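Local coordinates for protein family 88 glycosyl hydrolase (Bacteroides thetaiotaomicron, PDB 5NOA) that is probably a polysaccharide lyase that helps remove rhamnose caps from complex arabinogalactan proteins such as gum arabic, although its sequence family is assigned as glycoside hydrolases, at residues W90-K102 and S108-F121. Residues are numbered along the deposited sequence; the frame is centred on the assembly and turned at random.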
ATOM      1  N   TRP A  90      10.292   8.447  16.353  1.00  9.19           N
ATOM      2  CA  TRP A  90       8.910   8.825  16.094  1.00  9.50           C
ATOM      3  C   TRP A  90       8.804   9.971  15.066  1.00  8.79           C
ATOM      4  O   TRP A  90       7.885  10.783  15.122  1.00  9.79           O
ATOM      5  CB  TRP A  90       8.117   9.122  17.395  1.00 10.17           C
ATOM      6  CG  TRP A  90       8.228   7.977  18.350  1.00 10.05           C
ATOM      7  CD1 TRP A  90       9.200   7.773  19.286  1.00 11.30           C
ATOM      8  CD2 TRP A  90       7.352   6.859  18.447  1.00  9.86           C
ATOM      9  NE1 TRP A  90       8.986   6.599  19.947  1.00 12.15           N
ATOM     10  CE2 TRP A  90       7.838   6.021  19.471  1.00 10.44           C
ATOM     11  CE3 TRP A  90       6.170   6.493  17.786  1.00  9.50           C
ATOM     12  CZ2 TRP A  90       7.194   4.828  19.840  1.00 11.41           C
ATOM     13  CZ3 TRP A  90       5.545   5.327  18.168  1.00 10.25           C
ATOM     14  CH2 TRP A  90       6.051   4.507  19.173  1.00 12.18           C
ATOM     15  N   LYS A  91       9.771  10.012  14.140  1.00  8.53           N
ATOM     16  CA  LYS A  91       9.832  11.022  13.081  1.00  8.77           C
ATOM     17  C   LYS A  91      10.023  10.357  11.739  1.00  8.89           C
ATOM     18  O   LYS A  91      10.472   9.195  11.662  1.00  8.95           O
ATOM     19  CB  LYS A  91      11.000  11.998  13.320  1.00 10.22           C
ATOM     20  CG  LYS A  91      10.892  12.839  14.569  1.00 11.75           C
ATOM     21  CD  LYS A  91      12.115  13.726  14.756  1.00 14.36           C
ATOM     22  CE  LYS A  91      11.950  14.553  15.999  1.00 19.88           C
ATOM     23  NZ  LYS A  91      13.107  15.448  16.143  1.00 23.44           N
ATOM     24  N   GLY A  92       9.695  11.090  10.687  1.00  9.42           N
ATOM     25  CA  GLY A  92      10.130  10.779   9.330  1.00  9.69           C
ATOM     26  C   GLY A  92      11.429  11.515   9.082  1.00 10.49           C
ATOM     27  O   GLY A  92      12.378  11.406   9.848  1.00 11.60           O
ATOM     28  N   ALA A  93      11.487  12.294   8.007  1.00  9.52           N
ATOM     29  CA  ALA A  93      12.659  13.158   7.782  1.00  9.82           C
ATOM     30  C   ALA A  93      12.790  14.145   8.946  1.00  9.83           C
ATOM     31  O   ALA A  93      11.800  14.596   9.482  1.00 10.19           O
ATOM     32  CB  ALA A  93      12.484  13.844   6.452  1.00 10.13           C
ATOM     33  N   LYS A  94      14.016  14.467   9.356  1.00 11.40           N
ATOM     34  CA  LYS A  94      14.253  15.119  10.644  1.00 11.89           C
ATOM     35  C   LYS A  94      14.363  16.631  10.651  1.00 13.25           C
ATOM     36  O   LYS A  94      14.431  17.216  11.730  1.00 15.01           O
ATOM     37  CB  LYS A  94      15.486  14.488  11.317  1.00 14.26           C
ATOM     38  CG  LYS A  94      15.375  12.998  11.564  1.00 15.09           C
ATOM     39  CD  LYS A  94      16.682  12.433  12.080  1.00 20.61           C
ATOM     40  CE  LYS A  94      16.714  10.899  12.332  1.00 16.96           C
ATOM     41  NZ  LYS A  94      15.754  10.527  13.317  1.00 20.78           N
ATOM     42  N   SER A  95      14.406  17.292   9.484  1.00 12.15           N
ATOM     43  CA  SER A  95      14.711  18.732   9.493  1.00 12.67           C
ATOM     44  C   SER A  95      13.662  19.529  10.255  1.00 11.83           C
ATOM     45  O   SER A  95      12.468  19.325  10.074  1.00 11.70           O
ATOM     46  CB  SER A  95      14.732  19.261   8.088  1.00 12.53           C
ATOM     47  OG  SER A  95      14.818  20.669   8.083  1.00 15.31           O
ATOM     48  N   ASP A  96      14.126  20.505  11.040  1.00 13.60           N
ATOM     49  CA  ASP A  96      13.254  21.513  11.670  1.00 15.17           C
ATOM     50  C   ASP A  96      13.228  22.868  10.923  1.00 14.57           C
ATOM     51  O   ASP A  96      12.607  23.851  11.407  1.00 20.71           O
ATOM     52  CB  ASP A  96      13.630  21.692  13.139  1.00 17.77           C
ATOM     53  CG  ASP A  96      13.198  20.501  13.996  1.00 21.95           C
ATOM     54  OD1 ASP A  96      12.196  19.851  13.687  1.00 21.63           O
ATOM     55  OD2 ASP A  96      13.863  20.209  15.009  1.00 31.13           O
ATOM     56  N   HIS A  97      13.849  22.912   9.752  1.00 12.50           N
ATOM     57  CA  HIS A  97      13.981  24.157   8.998  1.00 13.42           C
ATOM     58  C   HIS A  97      12.902  24.135   7.897  1.00 12.88           C
ATOM     59  O   HIS A  97      13.115  23.712   6.754  1.00 13.67           O
ATOM     60  CB  HIS A  97      15.372  24.205   8.343  1.00 14.78           C
ATOM     61  CG  HIS A  97      15.739  25.539   7.724  1.00 17.41           C
ATOM     62  ND1 HIS A  97      15.191  26.765   8.029  1.00 26.95           N
ATOM     63  CD2 HIS A  97      16.646  25.769   6.749  1.00 24.04           C
ATOM     64  CE1 HIS A  97      15.787  27.694   7.306  1.00 22.93           C
ATOM     65  NE2 HIS A  97      16.640  27.112   6.488  1.00 27.47           N
ATOM     66  N   LYS A  98      11.721  24.614   8.277  1.00 12.67           N
ATOM     67  CA  LYS A  98      10.548  24.538   7.412  1.00 14.51           C
ATOM     68  C   LYS A  98      10.776  25.180   6.070  1.00 14.82           C
ATOM     69  O   LYS A  98      10.240  24.688   5.081  1.00 16.59           O
ATOM     70  CB  LYS A  98       9.319  25.134   8.080  1.00 16.08           C
ATOM     71  CG  LYS A  98       8.813  24.279   9.235  1.00 17.84           C
ATOM     72  CD  LYS A  98       7.453  24.753   9.680  1.00 24.74           C
ATOM     73  CE  LYS A  98       6.965  23.991  10.890  1.00 25.80           C
ATOM     74  NZ  LYS A  98       7.449  24.693  12.098  1.00 31.82           N
ATOM     75  N   ALA A  99      11.581  26.246   5.999  1.00 16.92           N
ATOM     76  CA  ALA A  99      11.858  26.881   4.685  1.00 17.00           C
ATOM     77  C   ALA A  99      12.579  25.933   3.710  1.00 17.33           C
ATOM     78  O   ALA A  99      12.552  26.152   2.506  1.00 20.28           O
ATOM     79  CB  ALA A  99      12.656  28.164   4.863  1.00 18.99           C
ATOM     80  N   ASN A 100      13.308  24.958   4.213  1.00 15.64           N
ATOM     81  CA  ASN A 100      14.009  23.973   3.390  1.00 17.31           C
ATOM     82  C   ASN A 100      13.155  22.755   3.132  1.00 12.90           C
ATOM     83  O   ASN A 100      13.632  21.889   2.405  1.00 12.83           O
ATOM     84  CB  ASN A 100      15.352  23.557   4.037  1.00 20.08           C
ATOM     85  CG  ASN A 100      16.505  24.484   3.662  1.00 24.67           C
ATOM     86  OD1 ASN A 100      16.307  25.626   3.245  1.00 32.89           O
ATOM     87  ND2 ASN A 100      17.711  24.003   3.841  1.00 29.10           N
ATOM     88  N   TRP A 101      11.930  22.656   3.690  1.00 10.88           N
ATOM     89  CA  TRP A 101      11.143  21.445   3.489  1.00 10.51           C
ATOM     90  C   TRP A 101      10.693  21.291   2.059  1.00 10.23           C
ATOM     91  O   TRP A 101      10.218  22.222   1.443  1.00 11.38           O
ATOM     92  CB  TRP A 101       9.898  21.351   4.399  1.00  9.65           C
ATOM     93  CG  TRP A 101      10.214  21.175   5.884  1.00  9.06           C
ATOM     94  CD1 TRP A 101      11.456  21.049   6.455  1.00  8.81           C
ATOM     95  CD2 TRP A 101       9.272  20.995   6.924  1.00  9.45           C
ATOM     96  NE1 TRP A 101      11.327  20.878   7.805  1.00 10.33           N
ATOM     97  CE2 TRP A 101       9.998  20.810   8.110  1.00  9.83           C
ATOM     98  CE3 TRP A 101       7.863  20.976   6.983  1.00 10.14           C
ATOM     99  CZ2 TRP A 101       9.372  20.589   9.344  1.00 10.65           C
ATOM    100  CZ3 TRP A 101       7.250  20.765   8.202  1.00 11.25           C
ATOM    101  CH2 TRP A 101       7.995  20.600   9.371  1.00 11.15           C
ATOM    102  N   LYS A 102      10.889  20.079   1.539  1.00  8.12           N
ATOM    103  CA  LYS A 102      10.631  19.736   0.149  1.00  8.42           C
ATOM    104  C   LYS A 102       9.722  18.529   0.024  1.00  7.30           C
ATOM    105  O   LYS A 102       9.614  17.720   0.937  1.00  8.28           O
ATOM    106  CB  LYS A 102      11.954  19.525  -0.601  1.00  9.76           C
ATOM    107  CG  LYS A 102      12.816  20.817  -0.665  1.00 12.47           C
ATOM    108  CD  LYS A 102      14.207  20.621  -1.243  1.00 15.19           C
ATOM    109  CE  LYS A 102      15.062  21.868  -1.179  1.00 20.93           C
ATOM    110  NZ  LYS A 102      15.496  22.134   0.221  1.00 22.18           N
ATOM    111  N   SER A 108      16.927  12.712   1.911  1.00 12.06           N
ATOM    112  CA  SER A 108      17.608  13.433   2.934  1.00 13.62           C
ATOM    113  C   SER A 108      16.609  14.080   3.891  1.00 12.30           C
ATOM    114  O   SER A 108      15.392  14.061   3.645  1.00 12.08           O
ATOM    115  CB  SER A 108      18.558  14.436   2.303  1.00 16.71           C
ATOM    116  OG  SER A 108      17.861  15.385   1.596  1.00 19.78           O
ATOM    117  N   ASN A 109      17.137  14.644   4.977  1.00 12.62           N
ATOM    118  CA  ASN A 109      16.278  15.104   6.065  1.00 12.82           C
ATOM    119  C   ASN A 109      15.434  16.336   5.777  1.00 11.73           C
ATOM    120  O   ASN A 109      14.536  16.621   6.579  1.00 11.41           O
ATOM    121  CB  ASN A 109      17.058  15.191   7.376  1.00 14.92           C
ATOM    122  CG  ASN A 109      17.228  13.817   8.020  1.00 18.60           C
ATOM    123  OD1 ASN A 109      16.261  13.028   8.142  1.00 18.23           O
ATOM    124  ND2 ASN A 109      18.465  13.502   8.379  1.00 24.22           N
ATOM    125  N   ASP A 110      15.641  17.013   4.635  1.00 11.25           N
ATOM    126  CA  ASP A 110      14.805  18.128   4.264  1.00 11.45           C
ATOM    127  C   ASP A 110      13.476  17.680   3.635  1.00  9.45           C
ATOM    128  O   ASP A 110      12.599  18.522   3.442  1.00  9.78           O
ATOM    129  CB  ASP A 110      15.504  19.035   3.217  1.00 13.81           C
ATOM    130  CG  ASP A 110      16.679  19.795   3.755  1.00 20.60           C
ATOM    131  OD1 ASP A 110      16.908  19.800   4.969  1.00 23.64           O
ATOM    132  OD2 ASP A 110      17.357  20.437   2.913  1.00 25.73           O
ATOM    133  N   TYR A 111      13.332  16.395   3.295  1.00  8.45           N
ATOM    134  CA  TYR A 111      12.194  15.920   2.518  1.00  7.70           C
ATOM    135  C   TYR A 111      11.017  15.546   3.410  1.00  7.28           C
ATOM    136  O   TYR A 111      10.384  14.505   3.254  1.00  8.33           O
ATOM    137  CB  TYR A 111      12.664  14.807   1.565  1.00  8.01           C
ATOM    138  CG  TYR A 111      13.363  15.458   0.400  1.00  8.26           C
ATOM    139  CD1 TYR A 111      14.684  15.887   0.495  1.00 10.93           C
ATOM    140  CD2 TYR A 111      12.694  15.711  -0.785  1.00  8.68           C
ATOM    141  CE1 TYR A 111      15.277  16.589  -0.529  1.00 10.20           C
ATOM    142  CE2 TYR A 111      13.285  16.395  -1.826  1.00  9.21           C
ATOM    143  CZ  TYR A 111      14.585  16.842  -1.699  1.00  9.43           C
ATOM    144  OH  TYR A 111      15.168  17.503  -2.751  1.00 11.20           O
ATOM    145  N   VAL A 112      10.688  16.463   4.300  1.00  7.99           N
ATOM    146  CA  VAL A 112       9.686  16.249   5.324  1.00  7.73           C
ATOM    147  C   VAL A 112       8.274  16.191   4.767  1.00  7.05           C
ATOM    148  O   VAL A 112       7.416  15.492   5.307  1.00  7.38           O
ATOM    149  CB  VAL A 112       9.822  17.381   6.384  1.00  8.54           C
ATOM    150  CG1 VAL A 112       8.722  17.331   7.445  1.00  8.41           C
ATOM    151  CG2 VAL A 112      11.183  17.360   7.034  1.00  9.69           C
ATOM    152  N   LEU A 113       8.048  16.912   3.679  1.00  7.47           N
ATOM    153  CA  LEU A 113       6.732  16.986   3.037  1.00  7.51           C
ATOM    154  C   LEU A 113       6.525  15.985   1.912  1.00  7.64           C
ATOM    155  O   LEU A 113       5.475  15.979   1.269  1.00  7.91           O
ATOM    156  CB  LEU A 113       6.464  18.410   2.554  1.00  8.39           C
ATOM    157  CG  LEU A 113       6.425  19.471   3.658  1.00 10.00           C
ATOM    158  CD1 LEU A 113       6.307  20.849   3.019  1.00 12.45           C
ATOM    159  CD2 LEU A 113       5.321  19.149   4.648  1.00 12.88           C
ATOM    160  N   PHE A 114       7.546  15.172   1.657  1.00  7.43           N
ATOM    161  CA  PHE A 114       7.465  14.116   0.671  1.00  7.18           C
ATOM    162  C   PHE A 114       6.792  12.915   1.305  1.00  7.18           C
ATOM    163  O   PHE A 114       7.254  12.409   2.329  1.00  7.47           O
ATOM    164  CB  PHE A 114       8.886  13.769   0.226  1.00  8.17           C
ATOM    165  CG  PHE A 114       8.977  12.706  -0.841  1.00  7.88           C
ATOM    166  CD1 PHE A 114       8.034  12.583  -1.876  1.00  9.07           C
ATOM    167  CD2 PHE A 114      10.053  11.836  -0.832  1.00  7.78           C
ATOM    168  CE1 PHE A 114       8.171  11.617  -2.844  1.00  9.54           C
ATOM    169  CE2 PHE A 114      10.173  10.862  -1.793  1.00  8.95           C
ATOM    170  CZ  PHE A 114       9.222  10.746  -2.779  1.00 10.45           C
ATOM    171  N   GLY A 115       5.702  12.430   0.702  1.00  6.93           N
ATOM    172  CA  GLY A 115       4.940  11.353   1.272  1.00  6.53           C
ATOM    173  C   GLY A 115       5.700  10.095   1.555  1.00  6.38           C
ATOM    174  O   GLY A 115       5.312   9.344   2.480  1.00  7.52           O
ATOM    175  N   ASP A 116       6.787   9.830   0.826  1.00  7.57           N
ATOM    176  CA  ASP A 116       7.617   8.682   1.184  1.00  8.56           C
ATOM    177  C   ASP A 116       8.231   8.766   2.589  1.00  7.66           C
ATOM    178  O   ASP A 116       8.608   7.735   3.149  1.00  9.38           O
ATOM    179  CB  ASP A 116       8.712   8.467   0.141  1.00 10.09           C
ATOM    180  CG  ASP A 116       8.231   7.775  -1.131  1.00 11.80           C
ATOM    181  OD1 ASP A 116       7.077   7.337  -1.183  1.00 13.16           O
ATOM    182  OD2 ASP A 116       9.087   7.634  -2.037  1.00 13.33           O
ATOM    183  N   TYR A 117       8.301   9.977   3.153  1.00  7.55           N
ATOM    184  CA  TYR A 117       8.739  10.210   4.520  1.00  7.33           C
ATOM    185  C   TYR A 117       7.600  10.434   5.480  1.00  6.98           C
ATOM    186  O   TYR A 117       7.826  10.859   6.638  1.00  8.58           O
ATOM    187  CB  TYR A 117       9.796  11.323   4.597  1.00  8.62           C
ATOM    188  CG  TYR A 117      11.209  10.833   4.628  1.00  8.11           C
ATOM    189  CD1 TYR A 117      11.625   9.901   5.575  1.00  8.63           C
ATOM    190  CD2 TYR A 117      12.127  11.355   3.735  1.00 10.09           C
ATOM    191  CE1 TYR A 117      12.956   9.492   5.623  1.00 10.48           C
ATOM    192  CE2 TYR A 117      13.446  10.955   3.781  1.00 11.64           C
ATOM    193  CZ  TYR A 117      13.851  10.031   4.727  1.00 11.62           C
ATOM    194  OH  TYR A 117      15.156   9.606   4.733  1.00 15.08           O
ATOM    195  N   GLN A 118       6.377  10.129   5.051  1.00  6.52           N
ATOM    196  CA  GLN A 118       5.203  10.268   5.891  1.00  6.71           C
ATOM    197  C   GLN A 118       4.457   8.972   6.148  1.00  6.68           C
ATOM    198  O   GLN A 118       3.662   8.897   7.073  1.00  7.38           O
ATOM    199  CB  GLN A 118       4.276  11.309   5.270  1.00  7.02           C
ATOM    200  CG  GLN A 118       4.914  12.685   5.124  1.00  6.83           C
ATOM    201  CD  GLN A 118       4.035  13.668   4.414  1.00  6.85           C
ATOM    202  OE1 GLN A 118       3.145  13.282   3.662  1.00  9.00           O
ATOM    203  NE2 GLN A 118       4.298  14.972   4.607  1.00  7.93           N
ATOM    204  N   ILE A 119       4.715   7.938   5.338  1.00  6.27           N
ATOM    205  CA  ILE A 119       4.065   6.667   5.599  1.00  6.96           C
ATOM    206  C   ILE A 119       4.425   6.122   6.963  1.00  6.37           C
ATOM    207  O   ILE A 119       3.604   5.434   7.591  1.00  7.35           O
ATOM    208  CB  ILE A 119       4.299   5.651   4.464  1.00  6.64           C
ATOM    209  CG1 ILE A 119       3.876   4.218   4.885  1.00  7.16           C
ATOM    210  CG2 ILE A 119       5.726   5.662   3.954  1.00  6.68           C
ATOM    211  CD1 ILE A 119       3.841   3.198   3.751  1.00  7.65           C
ATOM    212  N   CYS A 120       5.618   6.420   7.476  1.00  6.29           N
ATOM    213  CA  CYS A 120       5.948   6.013   8.848  1.00  7.10           C
ATOM    214  C   CYS A 120       4.891   6.468   9.870  1.00  7.30           C
ATOM    215  O   CYS A 120       4.677   5.792  10.861  1.00  7.81           O
ATOM    216  CB  CYS A 120       7.341   6.523   9.217  1.00  7.76           C
ATOM    217  SG  CYS A 120       7.556   8.303   9.201  1.00  9.20           S
ATOM    218  N   PHE A 121       4.262   7.615   9.623  1.00  6.83           N
ATOM    219  CA  PHE A 121       3.245   8.118  10.522  1.00  6.99           C
ATOM    220  C   PHE A 121       2.077   7.164  10.677  1.00  7.02           C
ATOM    221  O   PHE A 121       1.400   7.209  11.711  1.00  7.98           O
ATOM    222  CB  PHE A 121       2.719   9.493  10.061  1.00  6.90           C
ATOM    223  CG  PHE A 121       3.757  10.594   9.878  1.00  7.97           C
ATOM    224  CD1 PHE A 121       4.985  10.569  10.512  1.00  8.85           C
ATOM    225  CD2 PHE A 121       3.434  11.721   9.106  1.00  7.35           C
ATOM    226  CE1 PHE A 121       5.885  11.627  10.357  1.00  9.60           C
ATOM    227  CE2 PHE A 121       4.305  12.759   8.960  1.00  8.31           C
ATOM    228  CZ  PHE A 121       5.538  12.720   9.582  1.00  9.49           C
TER
HETATM  229  O   HOH W   1      16.994  21.607   6.625  1.00 27.85           O
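Val112 CG1 sits 3.5 Å from the centroid of the six-membered ring of Trp101 and only 3° off its normal, evidence for a CH-pi contact over the ring centre. Lys98 CG lies against the opposite face near the rim, and Ser95 OG is at the edge, in plane. With CG1 anti to the backbone N (chi1 174°), Val112 turns its other methyl, CG2, to the indole nitrogen and to Ala93. Trp101 NE1 donates to Ser95 O at 3.0 Å, a bent bond (130°) that helps to orient the indole together with Val112 and Lys98 on its two faces. An alanine here would probably open a gap beside Val112 CG1 and leave Ser95 O with Arg139 but without the indole donor. Two further, less centred CH-pi contacts follow: Ala93 CB over a Tyr117 face, 3.9 Å from the centroid, and Lys102 CB over a Tyr111 face, offset toward the rim.

Hydrogen bonds to backbone N-H groups join the two segments. Asn109 grips twice: its OD1 takes Lys94 N at 2.9 Å, from above the amide plane, and its O takes Ser95 N. Lys102 N donates to Asp110 O at 3.0 Å, while Lys102 NZ donates to Asn100 O and makes a long salt bridge to Asp110 OD2 (3.7 Å).

Ser95 OG accepts from His97 N in an ST turn, and Ser108-Tyr111 is a type I turn; both shape the long loop between helices 75-87 and 120-130, a helix-to-helix connection consistent with the (alpha/alpha)6 barrel of the six-hairpin glycosidase clan.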